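Local structure of possible atls1-like light-inducible protein (Prochlorococcus marinus, 2XCZ) at residues Pro2-Val10 against Glu55-Ser64. The protein belongs to the macrophage migration inhibitory factor family, small alpha/beta proteins that assemble as trimers. Numbering follows the deposited sequence.
Sequences PLINIQASV and EPTCYVEVKS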
loop_
_atom_site.group_PDB
_atom_site.type_symbol
_atom_site.label_atom_id
_atom_site.label_comp_id
_atom_site.label_asym_id
_atom_site.label_seq_id
_atom_site.Cartn_x
_atom_site.Cartn_y
_atom_site.Cartn_z
ATOM N N PRO A 2 -3.408 -6.989 13.742
ATOM C CA PRO A 2 -3.566 -5.705 13.070
ATOM C C PRO A 2 -2.313 -5.250 12.344
ATOM O O PRO A 2 -1.206 -5.721 12.619
ATOM C CB PRO A 2 -3.840 -4.730 14.226
ATOM C CG PRO A 2 -4.290 -5.598 15.361
ATOM C CD PRO A 2 -3.543 -6.860 15.203
ATOM N N LEU A 3 -2.510 -4.309 11.441
ATOM C CA LEU A 3 -1.442 -3.761 10.616
ATOM C C LEU A 3 -1.644 -2.259 10.552
ATOM O O LEU A 3 -2.762 -1.783 10.344
ATOM C CB LEU A 3 -1.529 -4.348 9.200
ATOM C CG LEU A 3 -0.594 -3.769 8.140
ATOM C CD1 LEU A 3 0.847 -4.189 8.329
ATOM C CD2 LEU A 3 -1.094 -4.187 6.764
ATOM N N ILE A 4 -0.563 -1.517 10.778
ATOM C CA ILE A 4 -0.560 -0.078 10.532
ATOM C C ILE A 4 0.710 0.353 9.781
ATOM O O ILE A 4 1.819 0.282 10.309
ATOM C CB ILE A 4 -0.827 0.728 11.823
ATOM C CG1 ILE A 4 -0.865 2.241 11.537
ATOM C CG2 ILE A 4 0.163 0.328 12.956
ATOM C CD1 ILE A 4 -1.528 3.053 12.652
ATOM N N ASN A 5 0.515 0.808 8.543
ATOM C CA ASN A 5 1.616 1.248 7.690
ATOM C C ASN A 5 1.513 2.759 7.494
ATOM O O ASN A 5 0.484 3.253 7.032
ATOM C CB ASN A 5 1.539 0.526 6.333
ATOM C CG ASN A 5 1.914 -0.944 6.410
ATOM O OD1 ASN A 5 2.850 -1.344 7.121
ATOM N ND2 ASN A 5 1.202 -1.757 5.635
ATOM N N ILE A 6 2.563 3.494 7.862
ATOM C CA ILE A 6 2.547 4.953 7.734
ATOM C C ILE A 6 3.482 5.382 6.621
ATOM O O ILE A 6 4.628 4.933 6.543
ATOM C CB ILE A 6 2.964 5.650 9.058
ATOM C CG1 ILE A 6 2.056 5.223 10.229
ATOM C CG2 ILE A 6 2.892 7.169 8.914
ATOM C CD1 ILE A 6 2.714 5.437 11.607
ATOM N N GLN A 7 2.981 6.253 5.757
ATOM C CA GLN A 7 3.764 6.835 4.672
ATOM C C GLN A 7 3.738 8.358 4.872
ATOM O O GLN A 7 2.678 8.992 4.787
ATOM C CB GLN A 7 3.131 6.408 3.348
ATOM C CG GLN A 7 3.651 7.071 2.097
ATOM C CD GLN A 7 2.627 7.013 0.982
ATOM O OE1 GLN A 7 1.992 8.016 0.655
ATOM N NE2 GLN A 7 2.430 5.823 0.417
ATOM N N ALA A 8 4.896 8.951 5.162
ATOM C CA ALA A 8 4.902 10.373 5.540
ATOM C C ALA A 8 5.835 11.183 4.665
ATOM O O ALA A 8 6.817 10.651 4.159
ATOM C CB ALA A 8 5.258 10.544 7.025
ATOM N N SER A 9 5.521 12.466 4.510
ATOM C CA SER A 9 6.313 13.374 3.692
ATOM C C SER A 9 7.520 13.957 4.426
ATOM O O SER A 9 8.498 14.383 3.789
ATOM C CB SER A 9 5.440 14.507 3.145
ATOM O OG SER A 9 5.058 15.408 4.176
ATOM N N VAL A 10 7.452 13.973 5.755
ATOM C CA VAL A 10 8.523 14.567 6.579
ATOM C C VAL A 10 9.797 13.714 6.549
ATOM O O VAL A 10 9.757 12.530 6.226
ATOM C CB VAL A 10 8.079 14.784 8.045
ATOM C CG1 VAL A 10 6.880 15.714 8.122
ATOM C CG2 VAL A 10 7.792 13.455 8.728
ATOM N N GLU A 55 3.230 20.772 2.132
ATOM C CA GLU A 55 3.351 20.841 3.583
ATOM C C GLU A 55 3.268 19.435 4.203
ATOM O O GLU A 55 2.696 18.511 3.582
ATOM C CB GLU A 55 2.293 21.779 4.170
ATOM C CG GLU A 55 2.652 23.263 3.967
ATOM C CD GLU A 55 3.925 23.658 4.713
ATOM O OE1 GLU A 55 3.863 23.868 5.950
ATOM O OE2 GLU A 55 4.991 23.752 4.069
ATOM N N PRO A 56 3.858 19.253 5.402
ATOM C CA PRO A 56 3.873 17.960 6.089
ATOM C C PRO A 56 2.524 17.257 5.979
ATOM O O PRO A 56 1.490 17.849 6.287
ATOM C CB PRO A 56 4.197 18.337 7.537
ATOM C CG PRO A 56 5.093 19.534 7.375
ATOM C CD PRO A 56 4.587 20.286 6.171
ATOM N N THR A 57 2.562 16.017 5.489
ATOM C CA THR A 57 1.341 15.234 5.284
ATOM C C THR A 57 1.639 13.739 5.407
ATOM O O THR A 57 2.801 13.316 5.347
ATOM C CB THR A 57 0.666 15.570 3.952
ATOM O OG1 THR A 57 -0.593 14.889 3.880
ATOM C CG2 THR A 57 1.532 15.170 2.774
ATOM N N CYS A 58 0.585 12.938 5.570
ATOM C CA CYS A 58 0.759 11.567 5.991
ATOM C C CYS A 58 -0.392 10.708 5.463
ATOM O O CYS A 58 -1.540 11.117 5.567
ATOM C CB CYS A 58 0.729 11.589 7.524
ATOM S SG CYS A 58 0.909 10.101 8.301
ATOM N N TYR A 59 -0.082 9.548 4.874
ATOM C CA TYR A 59 -1.113 8.535 4.608
ATOM C C TYR A 59 -0.872 7.292 5.450
ATOM O O TYR A 59 0.224 6.740 5.446
ATOM C CB TYR A 59 -1.175 8.121 3.132
ATOM C CG TYR A 59 -2.182 7.000 2.915
ATOM C CD1 TYR A 59 -3.539 7.214 3.148
ATOM C CD2 TYR A 59 -1.759 5.719 2.536
ATOM C CE1 TYR A 59 -4.462 6.187 2.992
ATOM C CE2 TYR A 59 -2.682 4.664 2.374
ATOM C CZ TYR A 59 -4.025 4.919 2.616
ATOM O OH TYR A 59 -4.943 3.899 2.449
ATOM N N VAL A 60 -1.914 6.813 6.119
ATOM C CA VAL A 60 -1.788 5.609 6.939
ATOM C C VAL A 60 -2.738 4.538 6.432
ATOM O O VAL A 60 -3.889 4.832 6.149
ATOM C CB VAL A 60 -2.166 5.908 8.404
ATOM C CG1 VAL A 60 -1.906 4.676 9.306
ATOM C CG2 VAL A 60 -1.392 7.141 8.921
ATOM N N GLU A 61 -2.268 3.299 6.327
ATOM C CA GLU A 61 -3.236 2.207 6.164
ATOM C C GLU A 61 -3.325 1.360 7.421
ATOM O O GLU A 61 -2.308 1.017 8.028
ATOM C CB GLU A 61 -2.990 1.373 4.927
ATOM C CG GLU A 61 -1.619 0.913 4.712
ATOM C CD GLU A 61 -1.539 -0.153 3.613
ATOM O OE1 GLU A 61 -2.269 -0.051 2.585
ATOM O OE2 GLU A 61 -0.734 -1.078 3.781
ATOM N N VAL A 62 -4.560 1.095 7.832
ATOM C CA VAL A 62 -4.828 0.262 8.974
ATOM C C VAL A 62 -5.669 -0.922 8.539
ATOM O O VAL A 62 -6.679 -0.740 7.882
ATOM C CB VAL A 62 -5.575 1.032 10.085
ATOM C CG1 VAL A 62 -6.005 0.079 11.215
ATOM C CG2 VAL A 62 -4.688 2.142 10.651
ATOM N N LYS A 63 -5.238 -2.129 8.910
ATOM C CA LYS A 63 -6.029 -3.335 8.652
ATOM C C LYS A 63 -6.168 -4.151 9.925
ATOM O O LYS A 63 -5.294 -4.160 10.786
ATOM C CB LYS A 63 -5.420 -4.199 7.537
ATOM C CG LYS A 63 -5.268 -3.493 6.199
ATOM C CD LYS A 63 -4.733 -4.459 5.152
ATOM C CE LYS A 63 -4.446 -3.763 3.827
ATOM N NZ LYS A 63 -5.595 -2.943 3.316
ATOM N N SER A 64 -7.292 -4.847 10.035
ATOM C CA SER A 64 -7.514 -5.745 11.151
ATOM C C SER A 64 -8.474 -6.835 10.719
ATOM O O SER A 64 -9.308 -6.613 9.827
ATOM C CB SER A 64 -8.134 -4.982 12.327
ATOM O OG SER A 64 -8.200 -5.812 13.474
#
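Asn5 and Glu61 face each other across two antiparallel strands, 3-8 and 58-64, and bond through both backbone and side chains. Asn5 N reaches Glu61 O at 2.9 Å, and Glu61 N returns a bond to Asn5 O. On the face carrying Leu3, Asn5 and Glu61, Asn5 ND2 donates to Glu61 OE2 at 2.8 Å, nearly straight at 165° and in the amide plane; the carboxylate receives it on its anti lone pair. Glu61 CG stands between its own backbone N and carbonyl carbon (chi1 49°), which sets it 3.6 Å from Asn5 CB and brings the carboxylate alongside the amide. Leu3 with Lys63 and Gln7 with Tyr59 are the other hydrogen-bonded pairs of the ladder.

Beyond the strand, Ser9 OG takes over as acceptor for Thr57 N at 2.9 Å, while Ser9 N donates to Thr57 O.

The opposite face is apolar. Branched side chains suit the extended backbone here: Ile4 CG1 presses on Val60 CG1 at a tight 3.5 Å, Ile4 CD1 meets Val62 CG2, and Ile6 CG2 lies 3.6 Å from Cys58 SG. Helices 16-31 and 72-88 cover this layer, Leu23 packing on Ile4 and Ile6, and Ile84 on Ile6, Cys58 and Val60.

On the face of Asn5, Glu61 and Lys63, Ser41 bonds Asn5 OD1, holding the amide's orientation, and Glu100 pairs with Lys63 NZ. Tyr59 of a neighbouring subunit packs on Leu3, Glu61 and Lys63, as expected where the sheets of a MIF trimer line its interior. Because the amide N-H can only donate, the bond is consistent with an ionised Glu61, whose charge it would partly stabilise.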